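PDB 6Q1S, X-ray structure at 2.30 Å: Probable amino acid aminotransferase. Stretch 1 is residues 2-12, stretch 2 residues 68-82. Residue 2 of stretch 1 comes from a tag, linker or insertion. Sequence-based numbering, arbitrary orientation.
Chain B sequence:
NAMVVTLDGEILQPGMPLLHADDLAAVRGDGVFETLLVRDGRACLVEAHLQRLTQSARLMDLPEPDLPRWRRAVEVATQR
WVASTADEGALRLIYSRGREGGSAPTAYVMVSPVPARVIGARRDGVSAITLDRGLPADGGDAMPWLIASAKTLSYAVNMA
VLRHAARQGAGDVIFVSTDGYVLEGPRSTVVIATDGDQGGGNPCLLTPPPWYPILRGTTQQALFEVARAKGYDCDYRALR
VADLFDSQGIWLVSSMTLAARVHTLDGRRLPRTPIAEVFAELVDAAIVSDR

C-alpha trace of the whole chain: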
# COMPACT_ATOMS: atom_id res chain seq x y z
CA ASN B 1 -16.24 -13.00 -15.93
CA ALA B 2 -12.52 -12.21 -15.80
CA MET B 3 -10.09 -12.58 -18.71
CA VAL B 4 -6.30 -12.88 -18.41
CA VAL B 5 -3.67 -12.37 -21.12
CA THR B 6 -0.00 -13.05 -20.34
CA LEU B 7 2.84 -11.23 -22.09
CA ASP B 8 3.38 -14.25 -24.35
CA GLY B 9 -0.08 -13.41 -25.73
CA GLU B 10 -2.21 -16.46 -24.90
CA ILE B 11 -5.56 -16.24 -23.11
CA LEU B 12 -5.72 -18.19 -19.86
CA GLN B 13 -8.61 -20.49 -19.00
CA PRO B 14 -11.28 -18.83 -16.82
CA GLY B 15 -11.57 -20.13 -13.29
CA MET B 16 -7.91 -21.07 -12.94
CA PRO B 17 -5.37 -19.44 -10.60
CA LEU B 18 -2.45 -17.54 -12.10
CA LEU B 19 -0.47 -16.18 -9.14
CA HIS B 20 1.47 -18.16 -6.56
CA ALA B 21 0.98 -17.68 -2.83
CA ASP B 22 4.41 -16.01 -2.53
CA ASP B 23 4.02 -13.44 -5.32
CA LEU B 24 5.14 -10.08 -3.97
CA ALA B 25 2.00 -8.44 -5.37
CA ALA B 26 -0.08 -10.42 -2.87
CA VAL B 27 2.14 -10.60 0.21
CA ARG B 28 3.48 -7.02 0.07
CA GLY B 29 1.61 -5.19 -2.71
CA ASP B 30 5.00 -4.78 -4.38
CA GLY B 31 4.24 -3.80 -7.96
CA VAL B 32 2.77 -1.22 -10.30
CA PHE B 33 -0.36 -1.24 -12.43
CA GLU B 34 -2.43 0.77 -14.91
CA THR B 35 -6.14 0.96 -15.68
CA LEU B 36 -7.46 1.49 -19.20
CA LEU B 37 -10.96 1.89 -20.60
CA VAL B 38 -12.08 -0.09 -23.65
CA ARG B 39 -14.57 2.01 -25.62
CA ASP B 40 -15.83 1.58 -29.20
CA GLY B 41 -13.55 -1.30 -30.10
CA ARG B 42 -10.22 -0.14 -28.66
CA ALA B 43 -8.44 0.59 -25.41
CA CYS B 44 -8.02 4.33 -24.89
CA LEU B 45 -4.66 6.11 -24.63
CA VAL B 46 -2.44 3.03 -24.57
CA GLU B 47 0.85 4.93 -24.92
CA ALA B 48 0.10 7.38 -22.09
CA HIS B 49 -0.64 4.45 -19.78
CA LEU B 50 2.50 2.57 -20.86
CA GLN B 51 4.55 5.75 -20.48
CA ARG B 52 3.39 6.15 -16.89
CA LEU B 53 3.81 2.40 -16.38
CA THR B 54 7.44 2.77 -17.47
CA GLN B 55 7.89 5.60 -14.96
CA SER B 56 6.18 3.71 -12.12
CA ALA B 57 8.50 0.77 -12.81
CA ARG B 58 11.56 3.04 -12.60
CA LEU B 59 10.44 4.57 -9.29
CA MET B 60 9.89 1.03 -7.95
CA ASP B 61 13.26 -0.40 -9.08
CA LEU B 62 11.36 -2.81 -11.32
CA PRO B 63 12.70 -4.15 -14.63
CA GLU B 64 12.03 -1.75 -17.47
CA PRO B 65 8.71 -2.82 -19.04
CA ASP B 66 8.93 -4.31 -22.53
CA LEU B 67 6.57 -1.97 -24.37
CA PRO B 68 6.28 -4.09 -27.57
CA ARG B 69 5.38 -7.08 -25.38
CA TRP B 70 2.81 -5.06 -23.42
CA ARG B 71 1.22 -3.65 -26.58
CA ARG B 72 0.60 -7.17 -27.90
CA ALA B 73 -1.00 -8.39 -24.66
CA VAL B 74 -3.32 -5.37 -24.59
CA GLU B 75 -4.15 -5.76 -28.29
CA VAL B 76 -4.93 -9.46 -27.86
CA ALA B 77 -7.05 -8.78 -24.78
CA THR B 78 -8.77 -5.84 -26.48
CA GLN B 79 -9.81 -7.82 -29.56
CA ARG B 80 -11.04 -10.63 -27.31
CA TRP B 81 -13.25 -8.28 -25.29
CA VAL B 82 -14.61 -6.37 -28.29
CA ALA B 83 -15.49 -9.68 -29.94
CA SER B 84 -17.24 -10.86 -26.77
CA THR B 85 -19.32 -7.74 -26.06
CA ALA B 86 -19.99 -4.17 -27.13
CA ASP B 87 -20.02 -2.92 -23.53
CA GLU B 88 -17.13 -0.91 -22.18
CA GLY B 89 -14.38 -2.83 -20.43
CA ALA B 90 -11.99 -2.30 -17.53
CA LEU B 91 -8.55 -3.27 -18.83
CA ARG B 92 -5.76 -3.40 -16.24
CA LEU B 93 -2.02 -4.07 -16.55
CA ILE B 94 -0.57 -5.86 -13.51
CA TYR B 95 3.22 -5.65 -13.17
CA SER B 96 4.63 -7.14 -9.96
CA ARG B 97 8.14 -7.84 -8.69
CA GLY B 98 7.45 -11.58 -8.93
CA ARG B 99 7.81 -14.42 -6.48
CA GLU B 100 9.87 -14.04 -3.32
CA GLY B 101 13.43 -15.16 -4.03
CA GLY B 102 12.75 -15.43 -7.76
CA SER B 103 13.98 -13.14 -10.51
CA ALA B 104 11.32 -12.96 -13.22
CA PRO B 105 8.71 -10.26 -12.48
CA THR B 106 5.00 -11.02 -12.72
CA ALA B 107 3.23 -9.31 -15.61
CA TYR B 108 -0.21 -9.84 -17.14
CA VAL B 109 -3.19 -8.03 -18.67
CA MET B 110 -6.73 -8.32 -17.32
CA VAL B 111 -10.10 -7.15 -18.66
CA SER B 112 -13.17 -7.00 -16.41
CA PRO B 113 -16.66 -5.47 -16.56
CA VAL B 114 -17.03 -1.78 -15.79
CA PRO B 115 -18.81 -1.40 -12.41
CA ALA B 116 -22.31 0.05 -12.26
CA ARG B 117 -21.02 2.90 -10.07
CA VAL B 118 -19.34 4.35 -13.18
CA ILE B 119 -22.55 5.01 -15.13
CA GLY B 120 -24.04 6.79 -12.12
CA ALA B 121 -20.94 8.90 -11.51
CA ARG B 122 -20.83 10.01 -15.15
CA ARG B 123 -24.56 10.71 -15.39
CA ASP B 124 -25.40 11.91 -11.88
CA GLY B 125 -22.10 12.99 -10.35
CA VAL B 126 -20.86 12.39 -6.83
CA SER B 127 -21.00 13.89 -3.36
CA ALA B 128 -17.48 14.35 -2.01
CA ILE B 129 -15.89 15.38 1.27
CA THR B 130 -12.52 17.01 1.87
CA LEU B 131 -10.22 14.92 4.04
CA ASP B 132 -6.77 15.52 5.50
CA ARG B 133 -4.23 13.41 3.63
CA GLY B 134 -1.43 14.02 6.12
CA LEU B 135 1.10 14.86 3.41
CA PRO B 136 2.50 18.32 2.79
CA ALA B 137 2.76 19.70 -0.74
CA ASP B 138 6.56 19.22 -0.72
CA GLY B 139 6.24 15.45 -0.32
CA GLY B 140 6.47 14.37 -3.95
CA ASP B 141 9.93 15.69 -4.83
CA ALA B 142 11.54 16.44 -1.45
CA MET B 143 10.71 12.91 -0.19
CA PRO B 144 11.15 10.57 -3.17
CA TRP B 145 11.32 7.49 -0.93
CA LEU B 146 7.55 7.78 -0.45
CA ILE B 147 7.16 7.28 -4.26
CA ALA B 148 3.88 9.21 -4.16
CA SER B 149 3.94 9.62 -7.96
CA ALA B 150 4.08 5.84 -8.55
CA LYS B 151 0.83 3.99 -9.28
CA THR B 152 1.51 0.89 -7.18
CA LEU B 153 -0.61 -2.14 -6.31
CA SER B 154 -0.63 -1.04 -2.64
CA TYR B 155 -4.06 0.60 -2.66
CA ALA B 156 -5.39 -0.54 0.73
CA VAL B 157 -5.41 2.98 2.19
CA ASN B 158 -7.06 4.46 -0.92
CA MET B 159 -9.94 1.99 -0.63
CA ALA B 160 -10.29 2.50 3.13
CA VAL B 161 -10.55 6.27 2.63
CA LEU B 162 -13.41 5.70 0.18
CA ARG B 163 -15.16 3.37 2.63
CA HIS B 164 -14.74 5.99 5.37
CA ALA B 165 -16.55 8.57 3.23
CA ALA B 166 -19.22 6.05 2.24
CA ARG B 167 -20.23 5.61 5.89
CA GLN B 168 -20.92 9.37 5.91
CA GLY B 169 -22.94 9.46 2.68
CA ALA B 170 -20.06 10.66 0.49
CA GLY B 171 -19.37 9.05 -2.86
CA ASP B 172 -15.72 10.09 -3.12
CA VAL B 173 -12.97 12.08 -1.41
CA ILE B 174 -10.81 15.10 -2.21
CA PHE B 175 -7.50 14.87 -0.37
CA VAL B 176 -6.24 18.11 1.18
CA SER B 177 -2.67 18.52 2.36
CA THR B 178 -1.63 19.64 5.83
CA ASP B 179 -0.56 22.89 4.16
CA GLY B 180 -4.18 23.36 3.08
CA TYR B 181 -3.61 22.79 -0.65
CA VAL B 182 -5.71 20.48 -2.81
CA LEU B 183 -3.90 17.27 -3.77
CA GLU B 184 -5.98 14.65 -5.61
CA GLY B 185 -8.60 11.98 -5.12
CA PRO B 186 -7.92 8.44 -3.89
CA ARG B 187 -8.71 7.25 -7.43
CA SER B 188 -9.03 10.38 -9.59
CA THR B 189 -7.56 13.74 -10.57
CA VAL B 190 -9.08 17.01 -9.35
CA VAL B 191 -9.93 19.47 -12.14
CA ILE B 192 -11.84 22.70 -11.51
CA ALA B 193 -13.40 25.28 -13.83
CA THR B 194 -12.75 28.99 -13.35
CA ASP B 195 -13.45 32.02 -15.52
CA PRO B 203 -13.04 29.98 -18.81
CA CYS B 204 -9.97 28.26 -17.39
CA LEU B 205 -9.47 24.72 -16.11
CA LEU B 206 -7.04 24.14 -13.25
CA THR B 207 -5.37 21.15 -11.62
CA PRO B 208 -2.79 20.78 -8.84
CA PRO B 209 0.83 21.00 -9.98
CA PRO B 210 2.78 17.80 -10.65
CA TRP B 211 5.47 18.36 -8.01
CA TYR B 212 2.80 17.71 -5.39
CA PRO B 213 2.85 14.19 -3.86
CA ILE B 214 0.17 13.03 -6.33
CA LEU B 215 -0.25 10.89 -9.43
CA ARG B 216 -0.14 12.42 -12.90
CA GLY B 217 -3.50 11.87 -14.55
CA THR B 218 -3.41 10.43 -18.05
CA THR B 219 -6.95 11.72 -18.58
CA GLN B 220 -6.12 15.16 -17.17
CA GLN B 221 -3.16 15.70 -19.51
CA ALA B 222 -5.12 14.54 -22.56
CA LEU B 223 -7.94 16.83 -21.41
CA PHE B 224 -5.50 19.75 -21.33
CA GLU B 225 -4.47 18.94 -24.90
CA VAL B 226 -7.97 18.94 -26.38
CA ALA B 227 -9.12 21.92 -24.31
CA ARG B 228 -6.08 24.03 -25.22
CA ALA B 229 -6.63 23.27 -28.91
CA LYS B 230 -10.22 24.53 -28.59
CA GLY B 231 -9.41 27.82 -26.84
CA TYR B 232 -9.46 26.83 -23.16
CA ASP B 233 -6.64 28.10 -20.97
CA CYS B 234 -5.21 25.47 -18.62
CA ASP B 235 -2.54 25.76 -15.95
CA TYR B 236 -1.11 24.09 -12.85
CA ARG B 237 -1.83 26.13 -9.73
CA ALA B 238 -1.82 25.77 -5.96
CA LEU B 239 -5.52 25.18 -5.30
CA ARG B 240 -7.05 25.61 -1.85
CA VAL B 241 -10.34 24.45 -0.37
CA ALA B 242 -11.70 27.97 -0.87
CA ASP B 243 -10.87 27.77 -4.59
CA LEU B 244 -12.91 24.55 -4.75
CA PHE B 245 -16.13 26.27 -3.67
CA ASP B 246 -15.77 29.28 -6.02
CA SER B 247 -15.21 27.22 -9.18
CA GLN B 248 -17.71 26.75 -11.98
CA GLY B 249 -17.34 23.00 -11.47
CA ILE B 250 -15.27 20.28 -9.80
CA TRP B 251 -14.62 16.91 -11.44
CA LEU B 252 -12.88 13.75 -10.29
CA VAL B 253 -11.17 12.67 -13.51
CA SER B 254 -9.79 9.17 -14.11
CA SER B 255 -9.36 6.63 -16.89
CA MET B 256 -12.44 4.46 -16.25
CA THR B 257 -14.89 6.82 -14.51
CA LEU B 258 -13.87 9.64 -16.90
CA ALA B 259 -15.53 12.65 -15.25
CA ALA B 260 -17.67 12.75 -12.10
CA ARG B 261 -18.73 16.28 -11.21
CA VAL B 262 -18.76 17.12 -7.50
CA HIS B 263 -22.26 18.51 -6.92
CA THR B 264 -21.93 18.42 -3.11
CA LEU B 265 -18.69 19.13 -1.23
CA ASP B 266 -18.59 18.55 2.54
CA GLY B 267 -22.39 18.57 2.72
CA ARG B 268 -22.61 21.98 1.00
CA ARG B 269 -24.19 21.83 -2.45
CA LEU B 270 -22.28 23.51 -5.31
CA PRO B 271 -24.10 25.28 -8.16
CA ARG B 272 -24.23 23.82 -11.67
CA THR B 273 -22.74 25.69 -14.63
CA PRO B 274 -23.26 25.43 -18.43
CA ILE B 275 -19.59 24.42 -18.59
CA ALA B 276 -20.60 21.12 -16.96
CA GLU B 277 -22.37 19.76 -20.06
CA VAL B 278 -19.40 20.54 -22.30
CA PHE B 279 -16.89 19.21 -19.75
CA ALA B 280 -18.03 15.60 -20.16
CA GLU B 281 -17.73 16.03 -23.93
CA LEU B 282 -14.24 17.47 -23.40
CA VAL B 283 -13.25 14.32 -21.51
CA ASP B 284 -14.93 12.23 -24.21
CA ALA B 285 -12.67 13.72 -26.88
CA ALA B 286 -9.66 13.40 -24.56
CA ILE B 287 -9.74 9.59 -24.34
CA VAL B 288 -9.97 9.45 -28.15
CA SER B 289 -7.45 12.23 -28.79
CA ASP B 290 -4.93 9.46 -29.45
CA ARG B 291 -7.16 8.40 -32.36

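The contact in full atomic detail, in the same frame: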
# COMPACT_ATOMS: atom_id res chain seq x y z
N ALA B 2 -13.84 -12.82 -15.72
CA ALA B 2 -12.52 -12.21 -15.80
C ALA B 2 -11.70 -12.88 -16.90
O ALA B 2 -11.78 -14.10 -17.09
CB ALA B 2 -11.80 -12.31 -14.46
N MET B 3 -10.92 -12.09 -17.63
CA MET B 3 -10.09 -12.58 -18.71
C MET B 3 -8.65 -12.16 -18.47
O MET B 3 -8.39 -11.01 -18.10
CB MET B 3 -10.57 -12.07 -20.07
CG MET B 3 -12.01 -12.41 -20.40
SD MET B 3 -12.59 -11.71 -21.97
CE MET B 3 -11.33 -10.48 -22.29
N VAL B 4 -7.72 -13.08 -18.70
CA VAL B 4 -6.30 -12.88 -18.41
C VAL B 4 -5.50 -13.14 -19.67
O VAL B 4 -5.73 -14.13 -20.37
CB VAL B 4 -5.82 -13.79 -17.26
CG1 VAL B 4 -4.35 -13.52 -16.96
CG2 VAL B 4 -6.67 -13.59 -16.03
N VAL B 5 -4.55 -12.25 -19.96
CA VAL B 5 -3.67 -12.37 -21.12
C VAL B 5 -2.24 -12.12 -20.66
O VAL B 5 -1.91 -11.00 -20.24
CB VAL B 5 -4.06 -11.41 -22.25
CG1 VAL B 5 -3.02 -11.45 -23.35
CG2 VAL B 5 -5.43 -11.76 -22.79
N THR B 6 -1.41 -13.15 -20.71
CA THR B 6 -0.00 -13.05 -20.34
C THR B 6 0.79 -12.38 -21.46
O THR B 6 0.33 -12.25 -22.60
CB THR B 6 0.57 -14.42 -20.03
OG1 THR B 6 0.53 -15.25 -21.20
CG2 THR B 6 -0.22 -15.08 -18.91
N LEU B 7 2.01 -11.94 -21.13
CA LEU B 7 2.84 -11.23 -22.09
C LEU B 7 3.23 -12.09 -23.29
O LEU B 7 3.60 -11.53 -24.33
CB LEU B 7 4.09 -10.68 -21.41
CG LEU B 7 4.08 -9.18 -21.11
CD1 LEU B 7 2.97 -8.85 -20.13
CD2 LEU B 7 5.42 -8.73 -20.56
N ASP B 8 3.19 -13.41 -23.17
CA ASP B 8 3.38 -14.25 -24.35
C ASP B 8 2.21 -14.12 -25.32
O ASP B 8 2.38 -14.44 -26.51
CB ASP B 8 3.61 -15.71 -23.95
CG ASP B 8 4.96 -15.92 -23.29
OD1 ASP B 8 5.94 -15.28 -23.73
OD2 ASP B 8 5.04 -16.74 -22.35
N GLY B 9 1.05 -13.67 -24.86
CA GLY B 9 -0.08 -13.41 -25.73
C GLY B 9 -1.20 -14.42 -25.76
O GLY B 9 -2.11 -14.27 -26.59
N GLU B 10 -1.19 -15.43 -24.89
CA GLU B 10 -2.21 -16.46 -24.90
C GLU B 10 -3.20 -16.21 -23.76
O GLU B 10 -2.82 -15.75 -22.68
CB GLU B 10 -1.59 -17.87 -24.78
CG GLU B 10 -0.63 -18.24 -25.90
CD GLU B 10 0.71 -17.55 -25.76
OE1 GLU B 10 0.84 -16.70 -24.85
OE2 GLU B 10 1.63 -17.83 -26.56
N ILE B 11 -4.46 -16.55 -24.01
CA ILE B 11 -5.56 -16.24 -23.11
C ILE B 11 -5.80 -17.41 -22.17
O ILE B 11 -6.09 -18.53 -22.61
CB ILE B 11 -6.83 -15.90 -23.89
CG1 ILE B 11 -6.61 -14.69 -24.81
CG2 ILE B 11 -7.99 -15.65 -22.94
CD1 ILE B 11 -6.19 -15.04 -26.22
N LEU B 12 -5.69 -17.15 -20.87
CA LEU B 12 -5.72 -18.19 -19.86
C LEU B 12 -7.16 -18.62 -19.58
O LEU B 12 -8.10 -17.83 -19.68
CB LEU B 12 -5.07 -17.69 -18.57
CG LEU B 12 -3.67 -17.09 -18.73
CD1 LEU B 12 -3.04 -16.86 -17.37
CD2 LEU B 12 -2.78 -17.97 -19.58
N PRO B 68 6.85 -3.26 -26.50
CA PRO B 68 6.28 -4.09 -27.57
C PRO B 68 5.56 -5.32 -27.05
O PRO B 68 4.55 -5.74 -27.64
CB PRO B 68 7.50 -4.46 -28.42
CG PRO B 68 8.47 -3.36 -28.18
CD PRO B 68 8.28 -2.97 -26.74
N ARG B 69 6.05 -5.92 -25.96
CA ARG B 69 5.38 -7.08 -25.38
C ARG B 69 4.07 -6.68 -24.71
O ARG B 69 3.08 -7.42 -24.78
CB ARG B 69 6.32 -7.76 -24.39
CG ARG B 69 6.16 -9.27 -24.26
CD ARG B 69 7.52 -9.94 -24.11
NE ARG B 69 7.43 -11.33 -23.67
CZ ARG B 69 7.68 -11.73 -22.42
NH1 ARG B 69 8.03 -10.85 -21.50
NH2 ARG B 69 7.57 -13.01 -22.11
N TRP B 70 4.05 -5.53 -24.04
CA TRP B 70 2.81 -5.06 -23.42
C TRP B 70 1.77 -4.66 -24.45
O TRP B 70 0.57 -4.89 -24.24
CB TRP B 70 3.11 -3.88 -22.48
CG TRP B 70 3.61 -4.31 -21.13
CD1 TRP B 70 4.90 -4.27 -20.68
CD2 TRP B 70 2.83 -4.87 -20.07
NE1 TRP B 70 4.97 -4.75 -19.40
CE2 TRP B 70 3.71 -5.13 -19.00
CE3 TRP B 70 1.48 -5.18 -19.92
CZ2 TRP B 70 3.28 -5.68 -17.80
CZ3 TRP B 70 1.05 -5.72 -18.72
CH2 TRP B 70 1.95 -5.97 -17.67
N ARG B 71 2.19 -4.05 -25.56
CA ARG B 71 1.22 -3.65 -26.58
C ARG B 71 0.54 -4.85 -27.23
O ARG B 71 -0.61 -4.74 -27.67
CB ARG B 71 1.88 -2.77 -27.65
CG ARG B 71 2.19 -1.36 -27.20
CD ARG B 71 2.61 -0.48 -28.37
NE ARG B 71 4.05 -0.45 -28.59
CZ ARG B 71 4.85 0.52 -28.18
NH1 ARG B 71 4.35 1.56 -27.52
NH2 ARG B 71 6.15 0.47 -28.42
N ARG B 72 1.23 -5.98 -27.33
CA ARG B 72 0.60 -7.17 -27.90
C ARG B 72 -0.41 -7.77 -26.93
O ARG B 72 -1.50 -8.18 -27.35
CB ARG B 72 1.65 -8.20 -28.28
CG ARG B 72 1.07 -9.43 -28.97
CD ARG B 72 2.17 -10.41 -29.34
NE ARG B 72 2.89 -10.88 -28.16
CZ ARG B 72 4.06 -11.50 -28.20
NH1 ARG B 72 4.65 -11.73 -29.37
NH2 ARG B 72 4.65 -11.90 -27.08
N ALA B 73 -0.07 -7.84 -25.64
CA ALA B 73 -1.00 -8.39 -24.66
C ALA B 73 -2.27 -7.55 -24.56
O ALA B 73 -3.37 -8.10 -24.43
CB ALA B 73 -0.31 -8.50 -23.30
N VAL B 74 -2.14 -6.22 -24.63
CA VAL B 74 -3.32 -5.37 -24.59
C VAL B 74 -4.13 -5.52 -25.88
O VAL B 74 -5.36 -5.53 -25.85
CB VAL B 74 -2.94 -3.90 -24.31
CG1 VAL B 74 -2.14 -3.81 -23.02
CG2 VAL B 74 -2.18 -3.28 -25.46
N GLU B 75 -3.45 -5.63 -27.02
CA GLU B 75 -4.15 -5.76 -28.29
C GLU B 75 -4.89 -7.09 -28.37
O GLU B 75 -6.02 -7.15 -28.87
CB GLU B 75 -3.17 -5.62 -29.45
CG GLU B 75 -3.79 -5.84 -30.82
CD GLU B 75 -4.57 -4.64 -31.31
OE1 GLU B 75 -4.46 -3.57 -30.68
OE2 GLU B 75 -5.28 -4.76 -32.33
N VAL B 76 -4.27 -8.16 -27.88
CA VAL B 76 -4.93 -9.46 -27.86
C VAL B 76 -6.14 -9.42 -26.93
O VAL B 76 -7.23 -9.88 -27.28
CB VAL B 76 -3.94 -10.56 -27.46
CG1 VAL B 76 -4.67 -11.83 -27.05
CG2 VAL B 76 -2.97 -10.85 -28.60
N ALA B 77 -5.95 -8.86 -25.73
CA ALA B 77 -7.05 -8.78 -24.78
C ALA B 77 -8.15 -7.85 -25.27
O ALA B 77 -9.34 -8.11 -25.05
CB ALA B 77 -6.53 -8.31 -23.42
N THR B 78 -7.78 -6.76 -25.95
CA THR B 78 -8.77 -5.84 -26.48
C THR B 78 -9.65 -6.52 -27.52
O THR B 78 -10.88 -6.45 -27.45
CB THR B 78 -8.09 -4.60 -27.08
OG1 THR B 78 -7.32 -3.95 -26.06
CG2 THR B 78 -9.12 -3.63 -27.62
N GLN B 79 -9.03 -7.18 -28.51
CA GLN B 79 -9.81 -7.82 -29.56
C GLN B 79 -10.66 -8.96 -29.02
O GLN B 79 -11.70 -9.28 -29.60
CB GLN B 79 -8.88 -8.35 -30.65
CG GLN B 79 -8.15 -7.28 -31.44
CD GLN B 79 -7.12 -7.87 -32.36
OE1 GLN B 79 -7.20 -9.04 -32.74
NE2 GLN B 79 -6.13 -7.07 -32.73
N ARG B 80 -10.24 -9.58 -27.92
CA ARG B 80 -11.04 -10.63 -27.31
C ARG B 80 -12.26 -10.06 -26.60
O ARG B 80 -13.34 -10.66 -26.64
CB ARG B 80 -10.19 -11.44 -26.34
CG ARG B 80 -10.90 -12.64 -25.74
CD ARG B 80 -10.33 -13.93 -26.28
NE ARG B 80 -10.89 -15.09 -25.59
CZ ARG B 80 -10.34 -16.30 -25.59
NH1 ARG B 80 -10.92 -17.29 -24.92
NH2 ARG B 80 -9.21 -16.52 -26.24
N TRP B 81 -12.11 -8.90 -25.97
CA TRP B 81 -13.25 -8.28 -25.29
C TRP B 81 -14.23 -7.69 -26.28
O TRP B 81 -15.45 -7.84 -26.12
CB TRP B 81 -12.75 -7.21 -24.32
CG TRP B 81 -13.86 -6.50 -23.60
CD1 TRP B 81 -14.48 -5.34 -23.99
CD2 TRP B 81 -14.47 -6.88 -22.37
NE1 TRP B 81 -15.45 -4.99 -23.08
CE2 TRP B 81 -15.46 -5.92 -22.07
CE3 TRP B 81 -14.29 -7.95 -21.48
CZ2 TRP B 81 -16.26 -6.00 -20.93
CZ3 TRP B 81 -15.08 -8.02 -20.35
CH2 TRP B 81 -16.05 -7.05 -20.09
N VAL B 82 -13.73 -6.99 -27.31
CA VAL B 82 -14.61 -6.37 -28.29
C VAL B 82 -15.40 -7.44 -29.05
O VAL B 82 -16.57 -7.24 -29.39
CB VAL B 82 -13.80 -5.48 -29.24
CG1 VAL B 82 -14.69 -4.89 -30.33
CG2 VAL B 82 -13.10 -4.38 -28.46

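A strand beginning at Met3 runs roughly antiparallel to the helix that runs through all of residues 68-82 and continues beyond both ends: the angle between their N-to-C directions is 151°, and the axes approach to 8.1 Å. A type I turn from Thr6 to Gly9, closed by Gly9 N donating to Thr6 O at 2.8 Å, brings the chain closest to the helix, with Gly9 CA 5.2 Å from Ala73 CA. Gly9 has phi/psi of 103/7°, where a CB would jam against the preceding carbonyl oxygen; an ideal CB would also lie 3.6 Å from Arg72 NE. The turn reverses the chain, and farther along Leu12 N donates to Val4 O at 3.1 Å.

Strand alternation sets the side-chain pattern. Met3 and Val5 direct their CA-to-CB bonds toward the helix, whereas Val4 points away and makes no contact. Val5 straddles a helical turn: its CG1 lies 4.0 Å from Ala73 CB and 4.1 Å from Val76 CG1, while its CG2 is 3.7 Å from Ala77 CB. Both alanines present their CB methyls to Val5. Met3 CE reaches Trp81 CE3 at 4.0 Å, near the plane of the indole, so the methionine meets the ring edge. Leu7, the most extensively covered residue, places CD1 3.7 Å from the centroid of the Trp70 six-membered ring and 1° off its normal, a CH-pi contact over the face.

Polar bonds gather at the turn. Arg72 NH2 donates to Leu7 O at 3.0 Å with a nearly linear angle of 171°, anchoring the turn's backbone to the helix. Arg69 NH2 donates to Asp8 OD1 at 3.2 Å and 154°, a charge-reinforced salt bridge, while Leu7 CB lies over one face of the same guanidinium. Beyond the turn, Ile11 CD1 packs 3.6 Å from Val76 CG1, and Ile11 CB covers a face of the Arg80 guanidinium. Together the stretches bury 800 Å².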